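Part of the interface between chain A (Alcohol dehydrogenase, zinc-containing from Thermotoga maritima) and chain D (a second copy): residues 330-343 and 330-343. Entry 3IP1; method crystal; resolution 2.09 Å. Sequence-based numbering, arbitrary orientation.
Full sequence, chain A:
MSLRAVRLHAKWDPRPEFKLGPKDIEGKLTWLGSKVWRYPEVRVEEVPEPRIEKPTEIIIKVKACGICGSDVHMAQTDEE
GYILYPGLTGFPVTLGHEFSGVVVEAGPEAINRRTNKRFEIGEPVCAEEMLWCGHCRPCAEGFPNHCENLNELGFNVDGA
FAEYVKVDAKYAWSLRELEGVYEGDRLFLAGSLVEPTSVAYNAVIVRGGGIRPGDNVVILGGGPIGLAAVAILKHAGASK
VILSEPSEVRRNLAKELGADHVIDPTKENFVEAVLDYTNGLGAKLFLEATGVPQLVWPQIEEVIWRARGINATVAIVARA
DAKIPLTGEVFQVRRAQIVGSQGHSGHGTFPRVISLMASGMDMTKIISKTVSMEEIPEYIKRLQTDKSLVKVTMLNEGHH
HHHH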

ATOM      1  N   VAL A 330     -20.891  -9.694   6.241  1.00 28.41           N
ATOM      2  CA  VAL A 330     -20.913  -8.969   4.978  1.00 27.76           C
ATOM      3  C   VAL A 330     -19.495  -8.578   4.537  1.00 27.92           C
ATOM      4  O   VAL A 330     -19.116  -8.826   3.385  1.00 27.45           O
ATOM      5  N   PHE A 331     -18.735  -7.985   5.467  1.00 27.25           N
ATOM      6  CA  PHE A 331     -17.348  -7.571   5.251  1.00 27.35           C
ATOM      7  C   PHE A 331     -16.385  -8.728   5.018  1.00 27.37           C
ATOM      8  O   PHE A 331     -15.535  -8.626   4.138  1.00 28.11           O
ATOM      9  N   GLN A 332     -16.553  -9.834   5.742  1.00 26.48           N
ATOM     10  CA  GLN A 332     -15.761 -11.031   5.489  1.00 25.79           C
ATOM     11  C   GLN A 332     -16.007 -11.624   4.093  1.00 25.63           C
ATOM     12  O   GLN A 332     -15.066 -11.882   3.328  1.00 24.08           O
ATOM     13  N   VAL A 333     -17.278 -11.827   3.769  1.00 25.31           N
ATOM     14  CA  VAL A 333     -17.650 -12.532   2.560  1.00 25.31           C
ATOM     15  C   VAL A 333     -17.422 -11.705   1.269  1.00 24.92           C
ATOM     16  O   VAL A 333     -17.140 -12.272   0.213  1.00 24.67           O
ATOM     17  N   ARG A 334     -17.541 -10.381   1.347  1.00 23.92           N
ATOM     18  CA  ARG A 334     -17.332  -9.544   0.158  1.00 24.15           C
ATOM     19  C   ARG A 334     -15.957  -8.874   0.143  1.00 24.08           C
ATOM     20  O   ARG A 334     -15.692  -7.993  -0.686  1.00 24.53           O
ATOM     21  N   ARG A 335     -15.098  -9.282   1.074  1.00 23.61           N
ATOM     22  CA  ARG A 335     -13.729  -8.745   1.160  1.00 24.69           C
ATOM     23  C   ARG A 335     -13.738  -7.211   1.253  1.00 24.06           C
ATOM     24  O   ARG A 335     -12.995  -6.511   0.547  1.00 24.30           O
ATOM     25  N   ALA A 336     -14.580  -6.700   2.139  1.00 23.16           N
ATOM     26  CA  ALA A 336     -14.805  -5.266   2.243  1.00 23.06           C
ATOM     27  C   ALA A 336     -14.197  -4.735   3.525  1.00 22.98           C
ATOM     28  O   ALA A 336     -13.803  -5.502   4.401  1.00 22.60           O
ATOM     29  N   GLN A 337     -14.056  -3.422   3.606  1.00 23.34           N
ATOM     30  CA  GLN A 337     -13.501  -2.799   4.806  1.00 24.19           C
ATOM     31  C   GLN A 337     -14.168  -1.455   5.146  1.00 24.09           C
ATOM     32  O   GLN A 337     -14.884  -0.872   4.342  1.00 22.76           O
ATOM     33  N   ILE A 338     -13.894  -0.992   6.359  1.00 24.50           N
ATOM     34  CA  ILE A 338     -14.487   0.201   6.926  1.00 24.74           C
ATOM     35  C   ILE A 338     -13.362   1.032   7.516  1.00 24.61           C
ATOM     36  O   ILE A 338     -12.617   0.550   8.364  1.00 24.25           O
ATOM     37  N   VAL A 339     -13.259   2.275   7.066  1.00 25.11           N
ATOM     38  CA  VAL A 339     -12.286   3.225   7.601  1.00 26.59           C
ATOM     39  C   VAL A 339     -13.015   4.455   8.148  1.00 27.13           C
ATOM     40  O   VAL A 339     -14.005   4.932   7.582  1.00 27.90           O
ATOM     41  N   GLY A 340     -12.534   4.967   9.265  1.00 27.43           N
ATOM     42  CA  GLY A 340     -13.002   6.240   9.737  1.00 27.27           C
ATOM     43  C   GLY A 340     -12.056   7.316   9.243  1.00 28.06           C
ATOM     44  O   GLY A 340     -10.876   7.057   8.984  1.00 28.95           O
ATOM     45  N   SER A 341     -12.568   8.533   9.126  1.00 28.31           N
ATOM     46  CA  SER A 341     -11.767   9.663   8.676  1.00 29.22           C
ATOM     47  C   SER A 341     -12.117  10.904   9.479  1.00 29.18           C
ATOM     48  O   SER A 341     -13.273  11.073   9.883  1.00 29.94           O
ATOM     49  N   GLN A 342     -11.131  11.770   9.699  1.00 28.90           N
ATOM     50  CA  GLN A 342     -11.385  13.103  10.266  1.00 29.07           C
ATOM     51  C   GLN A 342     -10.275  14.069   9.833  1.00 28.74           C
ATOM     52  O   GLN A 342      -9.128  13.637   9.587  1.00 29.09           O
ATOM     53  N   GLY A 343     -10.616  15.353   9.719  1.00 27.39           N
ATOM     54  CA  GLY A 343      -9.601  16.383   9.474  1.00 27.21           C
ATOM     55  C   GLY A 343      -9.227  16.574   8.013  1.00 26.75           C
ATOM     56  O   GLY A 343      -9.863  16.008   7.097  1.00 26.50           O
TER
ATOM     57  N   VAL D 330     -15.106   6.261  17.211  1.00 26.52           N
ATOM     58  CA  VAL D 330     -13.875   5.670  17.719  1.00 26.33           C
ATOM     59  C   VAL D 330     -12.857   5.515  16.585  1.00 26.72           C
ATOM     60  O   VAL D 330     -11.675   5.858  16.742  1.00 25.99           O
ATOM     61  N   PHE D 331     -13.343   5.017  15.448  1.00 26.28           N
ATOM     62  CA  PHE D 331     -12.494   4.754  14.296  1.00 26.72           C
ATOM     63  C   PHE D 331     -12.049   6.017  13.580  1.00 27.12           C
ATOM     64  O   PHE D 331     -10.913   6.087  13.112  1.00 27.47           O
ATOM     65  N   GLN D 332     -12.932   7.021  13.540  1.00 27.12           N
ATOM     66  CA  GLN D 332     -12.576   8.345  13.029  1.00 26.77           C
ATOM     67  C   GLN D 332     -11.497   9.014  13.894  1.00 26.70           C
ATOM     68  O   GLN D 332     -10.491   9.473  13.373  1.00 27.15           O
ATOM     69  N   VAL D 333     -11.705   9.066  15.203  1.00 26.03           N
ATOM     70  CA  VAL D 333     -10.807   9.831  16.094  1.00 25.95           C
ATOM     71  C   VAL D 333      -9.437   9.165  16.295  1.00 25.19           C
ATOM     72  O   VAL D 333      -8.443   9.860  16.522  1.00 25.27           O
ATOM     73  N   ARG D 334      -9.380   7.842  16.189  1.00 24.00           N
ATOM     74  CA  ARG D 334      -8.109   7.121  16.386  1.00 24.06           C
ATOM     75  C   ARG D 334      -7.473   6.644  15.060  1.00 23.83           C
ATOM     76  O   ARG D 334      -6.469   5.909  15.054  1.00 23.02           O
ATOM     77  N   ARG D 335      -8.055   7.077  13.941  1.00 23.10           N
ATOM     78  CA  ARG D 335      -7.523   6.730  12.616  1.00 23.55           C
ATOM     79  C   ARG D 335      -7.391   5.211  12.480  1.00 22.63           C
ATOM     80  O   ARG D 335      -6.320   4.689  12.185  1.00 22.19           O
ATOM     81  N   ALA D 336      -8.498   4.515  12.693  1.00 22.13           N
ATOM     82  CA  ALA D 336      -8.466   3.074  12.779  1.00 22.14           C
ATOM     83  C   ALA D 336      -9.389   2.475  11.736  1.00 21.87           C
ATOM     84  O   ALA D 336     -10.206   3.174  11.145  1.00 21.42           O
ATOM     85  N   GLN D 337      -9.253   1.180  11.496  1.00 21.82           N
ATOM     86  CA  GLN D 337     -10.070   0.544  10.470  1.00 22.12           C
ATOM     87  C   GLN D 337     -10.430  -0.889  10.829  1.00 22.04           C
ATOM     88  O   GLN D 337      -9.826  -1.468  11.724  1.00 22.13           O
ATOM     89  N   ILE D 338     -11.391  -1.439  10.088  1.00 22.11           N
ATOM     90  CA  ILE D 338     -11.934  -2.771  10.298  1.00 22.95           C
ATOM     91  C   ILE D 338     -11.885  -3.504   8.969  1.00 23.22           C
ATOM     92  O   ILE D 338     -12.391  -3.008   7.971  1.00 23.60           O
ATOM     93  N   VAL D 339     -11.275  -4.680   8.963  1.00 24.15           N
ATOM     94  CA  VAL D 339     -11.223  -5.516   7.784  1.00 24.38           C
ATOM     95  C   VAL D 339     -11.837  -6.874   8.111  1.00 24.80           C
ATOM     96  O   VAL D 339     -11.697  -7.388   9.219  1.00 23.97           O
ATOM     97  N   GLY D 340     -12.545  -7.442   7.143  1.00 26.38           N
ATOM     98  CA  GLY D 340     -12.994  -8.831   7.258  1.00 27.63           C
ATOM     99  C   GLY D 340     -11.933  -9.726   6.655  1.00 28.80           C
ATOM    100  O   GLY D 340     -11.106  -9.272   5.848  1.00 29.92           O
ATOM    101  N   SER D 341     -11.928 -10.993   7.044  1.00 28.85           N
ATOM    102  CA  SER D 341     -11.065 -11.948   6.393  1.00 29.29           C
ATOM    103  C   SER D 341     -11.755 -13.303   6.293  1.00 30.05           C
ATOM    104  O   SER D 341     -12.513 -13.701   7.192  1.00 30.15           O
ATOM    105  N   GLN D 342     -11.467 -13.993   5.198  1.00 29.83           N
ATOM    106  CA  GLN D 342     -12.038 -15.298   4.908  1.00 30.71           C
ATOM    107  C   GLN D 342     -11.041 -16.132   4.100  1.00 30.61           C
ATOM    108  O   GLN D 342     -10.411 -15.622   3.152  1.00 30.53           O
ATOM    109  N   GLY D 343     -10.894 -17.398   4.491  1.00 30.25           N
ATOM    110  CA  GLY D 343     -10.159 -18.379   3.695  1.00 29.65           C
ATOM    111  C   GLY D 343      -8.654 -18.316   3.880  1.00 29.85           C
ATOM    112  O   GLY D 343      -8.156 -17.617   4.780  1.00 29.03           O
TER

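Along chain D, Val D330 lies out of reach of the chain A stretch, and the contact begins with Phe D331. Its CA-to-CB bond points toward the partner stretch, but the m rotamer leads the ring away, leaving mainly the backbone to face Gly A340 (Phe D331 C to Gly A340 CA, 4.0 Å). Gln D332 projects sideways with chi1 m and chi2 t, laying its CG against Gly A340 CA (3.9 Å) and Ser A341 O (3.5 Å); its NE2 is hydrogen-bonded elsewhere in the structure. The backbone of chain D can come this close because Gly A340 has no side chain: an ideal CB there would lie 2.4 Å from Gln D332 N and 2.6 Å from Phe D331 C. Val D333 (t) points away overall, yet its CG2 reaches Gln A342 OE1 at 3.6 Å.

Arg D334 turns back on its own chain, where NH2 donates to Val D333 O (3.2 Å), and neither it nor Arg D335 makes a close contact with the chain A stretch. Ala D336 directs its methyl away while its carbonyl O accepts a weak hydrogen bond from Gly A340 N (3.5 Å).

The strands then pair antiparallel. Gln D337, with chi1 p and chi2 m, shares a face with Val A339; its CB packs on Val A339 CG1 (3.7 Å) and Ile A338 O (3.3 Å), while its amide is satisfied elsewhere. Ile D338 (m, t) occupies the other face opposite Ile A338, with the two CB atoms 4.2 Å apart. Reciprocal backbone bonds clamp this pair: Ile D338 N to Ile A338 O at 2.9 Å and Ile A338 N to Ile D338 O at 3.0 Å. Val D339 (m) returns to the first face, its CG1 3.9 Å from Gln A337 CB.

Gly D340 receives Gln A332 CG at its CA (3.9 Å). Ser D341 turns its side chain away, whereas Gln D342 points toward the chain A stretch with chi1 at 138°, between wells, and chi2 t, bringing CB to Gln A332 O (3.7 Å) and OE1 to Val A333 CA (3.5 Å); its NE2 is hydrogen-bonded elsewhere in the structure.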

ATOM      1  CB  VAL A 330     -21.819  -7.733   5.070  1.00 28.38           C
ATOM      2  CG1 VAL A 330     -21.591  -6.799   3.864  1.00 26.62           C
ATOM      3  CG2 VAL A 330     -23.330  -8.177   5.209  1.00 26.47           C
ATOM      4  CB  PHE A 331     -16.882  -6.545   6.315  1.00 26.86           C
ATOM      5  CG  PHE A 331     -17.646  -5.267   6.217  1.00 27.92           C
ATOM      6  CD1 PHE A 331     -17.137  -4.194   5.490  1.00 26.90           C
ATOM      7  CD2 PHE A 331     -18.951  -5.181   6.725  1.00 27.64           C
ATOM      8  CE1 PHE A 331     -17.897  -3.026   5.303  1.00 27.99           C
ATOM      9  CE2 PHE A 331     -19.710  -4.023   6.541  1.00 29.63           C
ATOM     10  CZ  PHE A 331     -19.184  -2.945   5.825  1.00 28.56           C
ATOM     11  CB  GLN A 332     -16.041 -12.091   6.544  1.00 26.10           C
ATOM     12  CG  GLN A 332     -15.487 -11.779   7.936  1.00 26.97           C
ATOM     13  CD  GLN A 332     -16.094 -12.676   9.017  1.00 29.93           C
ATOM     14  OE1 GLN A 332     -17.217 -13.173   8.874  1.00 29.98           O
ATOM     15  NE2 GLN A 332     -15.363 -12.873  10.104  1.00 28.45           N
ATOM     16  CB  VAL A 333     -19.104 -13.094   2.665  1.00 25.99           C
ATOM     17  CG1 VAL A 333     -19.535 -13.776   1.363  1.00 26.40           C
ATOM     18  CG2 VAL A 333     -19.220 -14.109   3.830  1.00 25.54           C
ATOM     19  CB  ARG A 334     -18.456  -8.507   0.007  1.00 23.90           C
ATOM     20  CG  ARG A 334     -19.868  -9.054   0.224  1.00 24.68           C
ATOM     21  CD  ARG A 334     -20.202 -10.264  -0.676  1.00 26.43           C
ATOM     22  NE  ARG A 334     -20.135  -9.930  -2.102  1.00 26.19           N
ATOM     23  CZ  ARG A 334     -19.342 -10.552  -2.970  1.00 26.11           C
ATOM     24  NH1 ARG A 334     -19.338 -10.192  -4.243  1.00 26.11           N
ATOM     25  NH2 ARG A 334     -18.586 -11.562  -2.566  1.00 22.93           N
ATOM     26  CB  ARG A 335     -12.886  -9.230  -0.043  1.00 23.76           C
ATOM     27  CG  ARG A 335     -11.423  -9.419   0.285  1.00 25.28           C
ATOM     28  CD  ARG A 335     -10.605  -9.677  -0.985  1.00 24.44           C
ATOM     29  NE  ARG A 335      -9.277 -10.154  -0.647  1.00 24.25           N
ATOM     30  CZ  ARG A 335      -8.210  -9.378  -0.510  1.00 24.95           C
ATOM     31  NH1 ARG A 335      -7.050  -9.919  -0.172  1.00 26.62           N
ATOM     32  NH2 ARG A 335      -8.301  -8.075  -0.717  1.00 24.58           N
ATOM     33  CB  ALA A 336     -16.299  -4.949   2.155  1.00 22.28           C
ATOM     34  CB  GLN A 337     -11.967  -2.637   4.717  1.00 24.97           C
ATOM     35  CG  GLN A 337     -11.424  -1.976   3.430  1.00 27.24           C
ATOM     36  CD  GLN A 337     -11.331  -2.944   2.204  1.00 31.31           C
ATOM     37  OE1 GLN A 337     -11.123  -4.168   2.330  1.00 34.29           O
ATOM     38  NE2 GLN A 337     -11.493  -2.381   1.025  1.00 32.58           N
ATOM     39  CB  ILE A 338     -15.445  -0.156   8.106  1.00 25.35           C
ATOM     40  CG1 ILE A 338     -16.541  -1.140   7.657  1.00 26.35           C
ATOM     41  CG2 ILE A 338     -16.053   1.127   8.723  1.00 23.39           C
ATOM     42  CD1 ILE A 338     -17.260  -1.774   8.816  1.00 27.35           C
ATOM     43  CB  VAL A 339     -11.197   3.658   6.541  1.00 26.31           C
ATOM     44  CG1 VAL A 339     -10.450   2.441   5.977  1.00 27.22           C
ATOM     45  CG2 VAL A 339     -11.812   4.448   5.393  1.00 28.17           C
ATOM     46  CB  SER A 341     -12.041   9.928   7.197  1.00 28.87           C
ATOM     47  OG  SER A 341     -11.237  10.990   6.722  1.00 30.94           O
ATOM     48  CB  GLN A 342     -11.486  13.065  11.798  1.00 29.37           C
ATOM     49  CG  GLN A 342     -10.135  13.138  12.531  1.00 30.90           C
ATOM     50  CD  GLN A 342     -10.265  13.191  14.055  1.00 31.41           C
ATOM     51  OE1 GLN A 342     -11.366  13.149  14.593  1.00 29.91           O
ATOM     52  NE2 GLN A 342      -9.125  13.275  14.752  1.00 30.35           N
TER
ATOM     53  CB  VAL D 330     -14.149   4.311  18.418  1.00 26.80           C
ATOM     54  CG1 VAL D 330     -12.828   3.531  18.698  1.00 24.64           C
ATOM     55  CG2 VAL D 330     -14.981   4.551  19.733  1.00 25.78           C
ATOM     56  CB  PHE D 331     -13.157   3.728  13.394  1.00 25.85           C
ATOM     57  CG  PHE D 331     -13.214   2.370  14.034  1.00 26.04           C
ATOM     58  CD1 PHE D 331     -12.209   1.436  13.798  1.00 23.04           C
ATOM     59  CD2 PHE D 331     -14.230   2.055  14.945  1.00 24.42           C
ATOM     60  CE1 PHE D 331     -12.229   0.189  14.426  1.00 24.67           C
ATOM     61  CE2 PHE D 331     -14.263   0.811  15.585  1.00 24.12           C
ATOM     62  CZ  PHE D 331     -13.274  -0.129  15.315  1.00 24.66           C
ATOM     63  CB  GLN D 332     -13.808   9.243  12.958  1.00 26.12           C
ATOM     64  CG  GLN D 332     -14.862   8.783  11.950  1.00 27.47           C
ATOM     65  CD  GLN D 332     -16.186   9.481  12.135  1.00 28.69           C
ATOM     66  OE1 GLN D 332     -16.630   9.705  13.258  1.00 30.72           O
ATOM     67  NE2 GLN D 332     -16.828   9.824  11.037  1.00 30.12           N
ATOM     68  CB  VAL D 333     -11.481  10.182  17.451  1.00 25.41           C
ATOM     69  CG1 VAL D 333     -10.486  10.809  18.406  1.00 26.31           C
ATOM     70  CG2 VAL D 333     -12.679  11.140  17.227  1.00 25.36           C
ATOM     71  CB  ARG D 334      -8.286   5.945  17.364  1.00 24.08           C
ATOM     72  CG  ARG D 334      -9.004   6.289  18.702  1.00 23.90           C
ATOM     73  CD  ARG D 334      -8.392   7.479  19.440  1.00 26.30           C
ATOM     74  NE  ARG D 334      -6.985   7.276  19.847  1.00 25.59           N
ATOM     75  CZ  ARG D 334      -5.990   8.096  19.523  1.00 26.19           C
ATOM     76  NH1 ARG D 334      -4.756   7.850  19.943  1.00 25.48           N
ATOM     77  NH2 ARG D 334      -6.228   9.183  18.792  1.00 26.91           N
ATOM     78  CB  ARG D 335      -6.156   7.415  12.372  1.00 23.21           C
ATOM     79  CG  ARG D 335      -5.881   7.708  10.900  1.00 25.62           C
ATOM     80  CD  ARG D 335      -4.460   8.274  10.714  1.00 26.80           C
ATOM     81  NE  ARG D 335      -4.286   8.877   9.394  1.00 25.59           N
ATOM     82  CZ  ARG D 335      -3.905   8.215   8.301  1.00 27.54           C
ATOM     83  NH1 ARG D 335      -3.779   8.866   7.143  1.00 25.03           N
ATOM     84  NH2 ARG D 335      -3.634   6.904   8.365  1.00 26.64           N
ATOM     85  CB  ALA D 336      -8.840   2.621  14.189  1.00 21.84           C
ATOM     86  CB  GLN D 337      -9.398   0.624   9.079  1.00 22.58           C
ATOM     87  CG  GLN D 337      -7.942   0.195   8.989  1.00 23.18           C
ATOM     88  CD  GLN D 337      -6.958   1.283   9.446  1.00 27.88           C
ATOM     89  OE1 GLN D 337      -7.181   2.485   9.242  1.00 31.31           O
ATOM     90  NE2 GLN D 337      -5.868   0.862  10.078  1.00 28.58           N
ATOM     91  CB  ILE D 338     -13.428  -2.692  10.746  1.00 22.69           C
ATOM     92  CG1 ILE D 338     -13.559  -1.834  12.006  1.00 23.76           C
ATOM     93  CG2 ILE D 338     -14.015  -4.120  10.937  1.00 22.30           C
ATOM     94  CD1 ILE D 338     -14.980  -1.236  12.280  1.00 24.08           C
ATOM     95  CB  VAL D 339      -9.753  -5.722   7.272  1.00 24.74           C
ATOM     96  CG1 VAL D 339      -9.126  -4.369   6.798  1.00 24.24           C
ATOM     97  CG2 VAL D 339      -8.870  -6.412   8.361  1.00 25.02           C
ATOM     98  CB  SER D 341      -9.725 -12.090   7.105  1.00 28.91           C
ATOM     99  OG  SER D 341      -8.880 -12.981   6.381  1.00 28.56           O
ATOM    100  CB  GLN D 342     -13.354 -15.085   4.148  1.00 30.90           C
ATOM    101  CG  GLN D 342     -13.654 -15.991   2.981  1.00 32.98           C
ATOM    102  CD  GLN D 342     -15.056 -15.748   2.467  1.00 32.46           C
ATOM    103  OE1 GLN D 342     -15.978 -15.579   3.249  1.00 34.99           O
ATOM    104  NE2 GLN D 342     -15.217 -15.708   1.159  1.00 32.45           N
TER